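Local coordinates for protein 3-methylornithine synthase (Methanosarcina barkeri, PDB 3T7V) that isomerises L-lysine to (3R)-3-methyl-D-ornithine by radical chemistry, using a [4Fe-4S] cluster and S-adenosylmethionine, in the biosynthesis of pyrrolysine, at residues A276-L280 and E281-G285; R322-K325 and S326-R330. One frame throughout, in Å; residues are numbered along the deposited sequence.

Interaction 1: A276-L280 and E281-G285; sequences ASLDL and EGIDG. With MD0 (5-amino-D-isoleucine), chain D.
L278 turns the chain back onto G282: its carbonyl O takes the amide N of G282 at 2.9 Å. The bond is bent, 133° at the hydrogen, and the donor stands above the carbonyl plane. G282 has a positive phi of 65°, which suits glycine and is consistent with the kink here, where the amides of I283 and D284 lack a bond to the preceding turn. The tightly packed part is apolar. The side chains of L278 and I283 run alongside each other in one direction, with CD2 of L278 4.0 Å from CG1 of I283, and V327 of helix 324-334 covers both. This is the junction of strand 275-277 with helix 278-291 in the TIM-barrel fold of the radical SAM enzyme, and the bound 5-amino-D-isoleucine sits here. S277 does two jobs at the N-cap: OG, held anti to the backbone N (chi1 175°), accepts from the amide N of D279 at 3.0 Å and donates to OXT of the ligand at 2.6 Å. D279 OD2 takes a weak bond from the ligand amino N at 3.1 Å, while the same carboxylate meets R322 and the backbone of V310, A311 and N312. The loose side lies at E281, whose solvent-exposed side chain reaches R289 in a salt bridge. A water spans the irregular backbone, donating to S277 O at 2.7 Å and to G282 O at 2.9 Å.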
loop_
_atom_site.group_PDB
_atom_site.type_symbol
_atom_site.label_atom_id
_atom_site.label_comp_id
_atom_site.label_asym_id
_atom_site.label_seq_id
_atom_site.Cartn_x
_atom_site.Cartn_y
_atom_site.Cartn_z
ATOM N N ALA A 276 0.178 6.966 2.717
ATOM C CA ALA A 276 -0.890 7.830 2.276
ATOM C C ALA A 276 -0.940 7.599 0.732
ATOM O O ALA A 276 -0.084 8.128 -0.013
ATOM C CB ALA A 276 -0.527 9.273 2.616
ATOM N N SER A 277 -1.901 6.815 0.261
ATOM C CA SER A 277 -2.039 6.494 -1.168
ATOM C C SER A 277 -2.788 7.556 -1.956
ATOM O O SER A 277 -3.884 7.966 -1.562
ATOM C CB SER A 277 -2.791 5.152 -1.341
ATOM O OG SER A 277 -3.015 4.903 -2.743
ATOM N N LEU A 278 -2.221 7.976 -3.084
ATOM C CA LEU A 278 -2.918 8.939 -3.978
ATOM C C LEU A 278 -4.055 8.226 -4.760
ATOM O O LEU A 278 -4.875 8.872 -5.389
ATOM C CB LEU A 278 -1.938 9.449 -5.006
ATOM C CG LEU A 278 -0.723 10.258 -4.530
ATOM C CD1 LEU A 278 -0.030 10.974 -5.693
ATOM C CD2 LEU A 278 -1.046 11.244 -3.449
ATOM N N ASP A 279 -4.063 6.878 -4.737
ATOM C CA ASP A 279 -4.994 6.142 -5.596
ATOM C C ASP A 279 -6.475 6.268 -5.150
ATOM O O ASP A 279 -7.390 6.002 -5.945
ATOM C CB ASP A 279 -4.592 4.642 -5.536
ATOM C CG ASP A 279 -4.944 3.848 -6.774
ATOM O OD1 ASP A 279 -5.160 4.385 -7.882
ATOM O OD2 ASP A 279 -4.878 2.587 -6.615
ATOM N N LEU A 280 -6.675 6.694 -3.907
ATOM C CA LEU A 280 -8.028 6.693 -3.345
ATOM C C LEU A 280 -8.748 8.060 -3.431
ATOM O O LEU A 280 -9.961 8.113 -3.681
ATOM C CB LEU A 280 -7.938 6.331 -1.863
ATOM C CG LEU A 280 -7.173 4.968 -1.829
ATOM C CD1 LEU A 280 -6.402 4.756 -0.574
ATOM C CD2 LEU A 280 -8.080 3.841 -2.353
ATOM N N GLU A 281 -7.999 9.160 -3.255
ATOM C CA GLU A 281 -8.555 10.519 -3.163
ATOM C C GLU A 281 -7.541 11.561 -3.686
ATOM O O GLU A 281 -7.710 12.789 -3.507
ATOM C CB GLU A 281 -9.012 10.810 -1.709
ATOM C CG GLU A 281 -10.371 10.253 -1.290
ATOM C CD GLU A 281 -10.874 10.835 0.059
ATOM O OE1 GLU A 281 -10.137 10.845 1.097
ATOM O OE2 GLU A 281 -12.034 11.311 0.083
ATOM N N GLY A 282 -6.458 11.088 -4.324
ATOM C CA GLY A 282 -5.429 11.994 -4.889
ATOM C C GLY A 282 -4.673 12.795 -3.836
ATOM O O GLY A 282 -4.590 12.418 -2.695
ATOM N N ILE A 283 -4.081 13.892 -4.337
ATOM C CA ILE A 283 -3.268 14.757 -3.489
ATOM C C ILE A 283 -4.080 15.379 -2.339
ATOM O O ILE A 283 -3.606 15.448 -1.220
ATOM C CB ILE A 283 -2.441 15.744 -4.364
ATOM C CG1 ILE A 283 -1.394 14.895 -5.141
ATOM C CG2 ILE A 283 -1.692 16.697 -3.432
ATOM C CD1 ILE A 283 -0.624 15.547 -6.282
ATOM N N ASP A 284 -5.330 15.764 -2.585
ATOM C CA ASP A 284 -6.104 16.292 -1.436
ATOM C C ASP A 284 -6.276 15.203 -0.361
ATOM O O ASP A 284 -6.199 15.443 0.866
ATOM C CB ASP A 284 -7.509 16.759 -1.879
ATOM C CG ASP A 284 -7.479 17.943 -2.865
ATOM O OD1 ASP A 284 -6.472 18.713 -2.894
ATOM O OD2 ASP A 284 -8.496 18.147 -3.581
ATOM N N GLY A 285 -6.522 13.972 -0.833
ATOM C CA GLY A 285 -6.691 12.850 0.090
ATOM C C GLY A 285 -5.377 12.556 0.822
ATOM O O GLY A 285 -5.362 12.104 1.984
HETATM C C MD0 D . -0.874 2.215 -3.956
HETATM N N MD0 D . -1.814 2.092 -6.191
HETATM O O MD0 D . 0.169 2.315 -3.278
HETATM C CA MD0 D . -0.816 1.534 -5.285
HETATM C CB MD0 D . -1.039 -0.000 -5.121
HETATM C CD MD0 D . 0.359 -2.085 -4.494
HETATM N NE MD0 D . 1.527 -2.516 -3.736
HETATM C CG MD0 D . 0.162 -0.581 -4.319
HETATM C CG2 MD0 D . -2.368 -0.377 -4.417
HETATM O OXT MD0 D . -1.968 2.656 -3.582
HETATM O O HOH W 1 -5.668 9.972 -1.570
#

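Interaction 2: R322-K325 and S326-R330; sequences RDIK and SVVRR
D323 caps the start of helix 324-334, and S326 is the residue it holds. From CB the D323 side chain swings to a first torsion of 55°, which tucks CG in over the backbone, flanked by both N and C, and brings the carboxylate over the first turn. CG lies 3.4 Å from S326 OG. Beyond it the two oxygens part: OD1 accepts from the amide N of S326 at 3.0 Å, reached from above the carboxylate plane, and OD2 comes within 3.0 Å of S326 OG. The hydroxyl has a rival acceptor in OD1 of D321, and which of the two takes its proton is not settled. The carbonyl O of D323 begins the helical ladder, receiving V327 N at 3.1 Å in an almost straight bond of 170°, with the donor in the carbonyl plane; S326 N adds a weak second bond to it. The next two carbonyls continue it: I324 O takes V328 N at 2.9 Å and K325 O takes R329 N at 3.0 Å. On the buried side, I324 and V328 run side by side, CG1 of I324 lying 4.1 Å from CG2 of V328, and L61 of strand 58-68 packs against both and against V327. K325 and R329 lie on the exposed side. A carboxylate at this N-cap gives the S326 amide, whose backbone bond to D323 O is weak and bent, a better-directed side-chain acceptor (148°), and its negative charge would probably be favoured by the positive end of the helix dipole.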
loop_
_atom_site.group_PDB
_atom_site.type_symbol
_atom_site.label_atom_id
_atom_site.label_comp_id
_atom_site.label_asym_id
_atom_site.label_seq_id
_atom_site.Cartn_x
_atom_site.Cartn_y
_atom_site.Cartn_z
ATOM N N ARG A 322 -0.787 13.274 -10.204
ATOM C CA ARG A 322 -0.183 12.098 -9.566
ATOM C C ARG A 322 1.349 12.238 -9.570
ATOM O O ARG A 322 2.002 11.254 -9.208
ATOM C CB ARG A 322 -0.534 10.818 -10.373
ATOM C CG ARG A 322 -2.003 10.433 -10.419
ATOM C CD ARG A 322 -2.189 9.517 -9.265
ATOM N NE ARG A 322 -3.442 8.748 -9.394
ATOM C CZ ARG A 322 -3.623 7.489 -8.976
ATOM N NH1 ARG A 322 -2.641 6.841 -8.343
ATOM N NH2 ARG A 322 -4.796 6.901 -9.166
ATOM N N ASP A 323 1.953 13.387 -9.879
ATOM C CA ASP A 323 3.421 13.370 -10.106
ATOM C C ASP A 323 4.113 13.840 -8.835
ATOM O O ASP A 323 3.546 14.542 -7.983
ATOM C CB ASP A 323 3.783 14.283 -11.254
ATOM C CG ASP A 323 3.269 15.647 -11.006
ATOM O OD1 ASP A 323 4.125 16.433 -10.536
ATOM O OD2 ASP A 323 2.010 15.887 -11.185
ATOM N N ILE A 324 5.349 13.413 -8.706
ATOM C CA ILE A 324 6.161 13.762 -7.538
ATOM C C ILE A 324 6.304 15.282 -7.293
ATOM O O ILE A 324 6.290 15.700 -6.155
ATOM C CB ILE A 324 7.516 13.036 -7.570
ATOM C CG1 ILE A 324 8.152 13.073 -6.200
ATOM C CG2 ILE A 324 8.390 13.592 -8.661
ATOM C CD1 ILE A 324 9.485 12.287 -6.173
ATOM N N LYS A 325 6.439 16.062 -8.350
ATOM C CA LYS A 325 6.644 17.496 -8.136
ATOM C C LYS A 325 5.350 18.105 -7.465
ATOM O O LYS A 325 5.465 18.982 -6.560
ATOM C CB LYS A 325 7.009 18.172 -9.464
ATOM C CG LYS A 325 8.386 17.804 -10.004
ATOM C CD LYS A 325 8.532 18.635 -11.301
ATOM C CE LYS A 325 9.483 18.087 -12.351
ATOM N NZ LYS A 325 10.890 18.490 -12.102
ATOM N N SER A 326 4.145 17.624 -7.837
ATOM C CA SER A 326 2.910 18.152 -7.205
ATOM C C SER A 326 2.817 17.667 -5.780
ATOM O O SER A 326 2.337 18.387 -4.911
ATOM C CB SER A 326 1.633 17.772 -7.924
ATOM O OG SER A 326 1.739 18.120 -9.243
ATOM N N VAL A 327 3.183 16.400 -5.548
ATOM C CA VAL A 327 3.249 15.907 -4.174
ATOM C C VAL A 327 4.193 16.725 -3.290
ATOM O O VAL A 327 3.786 17.138 -2.187
ATOM C CB VAL A 327 3.691 14.417 -4.131
ATOM C CG1 VAL A 327 4.023 13.930 -2.694
ATOM C CG2 VAL A 327 2.597 13.497 -4.687
ATOM N N VAL A 328 5.410 17.017 -3.773
ATOM C CA VAL A 328 6.376 17.711 -2.927
ATOM C C VAL A 328 5.901 19.147 -2.678
ATOM O O VAL A 328 6.107 19.673 -1.574
ATOM C CB VAL A 328 7.775 17.631 -3.558
ATOM C CG1 VAL A 328 8.737 18.567 -2.799
ATOM C CG2 VAL A 328 8.322 16.207 -3.520
ATOM N N ARG A 329 5.301 19.765 -3.688
ATOM C CA ARG A 329 4.734 21.153 -3.529
ATOM C C ARG A 329 3.715 21.124 -2.406
ATOM O O ARG A 329 3.695 22.037 -1.564
ATOM C CB ARG A 329 4.060 21.592 -4.837
ATOM C CG ARG A 329 3.255 22.896 -4.735
ATOM C CD ARG A 329 2.705 23.390 -6.088
ATOM N NE ARG A 329 1.871 24.587 -5.906
ATOM C CZ ARG A 329 1.209 25.231 -6.876
ATOM N NH1 ARG A 329 0.494 26.315 -6.579
ATOM N NH2 ARG A 329 1.250 24.797 -8.139
ATOM N N ARG A 330 2.807 20.111 -2.421
ATOM C CA ARG A 330 1.773 20.084 -1.400
ATOM C C ARG A 330 2.416 19.785 -0.013
ATOM O O ARG A 330 1.966 20.347 0.995
ATOM C CB ARG A 330 0.665 19.064 -1.748
ATOM C CG ARG A 330 -0.506 19.065 -0.777
ATOM C CD ARG A 330 -1.364 20.337 -0.887
ATOM N NE ARG A 330 -1.800 20.442 -2.277
ATOM C CZ ARG A 330 -3.000 20.052 -2.731
ATOM N NH1 ARG A 330 -3.892 19.519 -1.900
ATOM N NH2 ARG A 330 -3.300 20.180 -4.024
#

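Going from the N terminus, interaction 1 comes first, turning strand 275-277 into helix 278-291; the chain then passes through strand 296-300 and on to interaction 2, which opens helix 324-334. Each closes only a short local turn, and they stand in series, neither nested nor crossed. Their centres lie 11 Å apart, and the two helix starts are joined directly. D279 OD1 meets R322 NH2 at 2.8 Å, and D284 OD1 meets R330 NH1 at 2.9 Å, both as salt bridges. Beside the second bridge, I283 packs on S326 and R330. The first bridge connects the ligand-binding aspartate with the residue preceding the D323 cap.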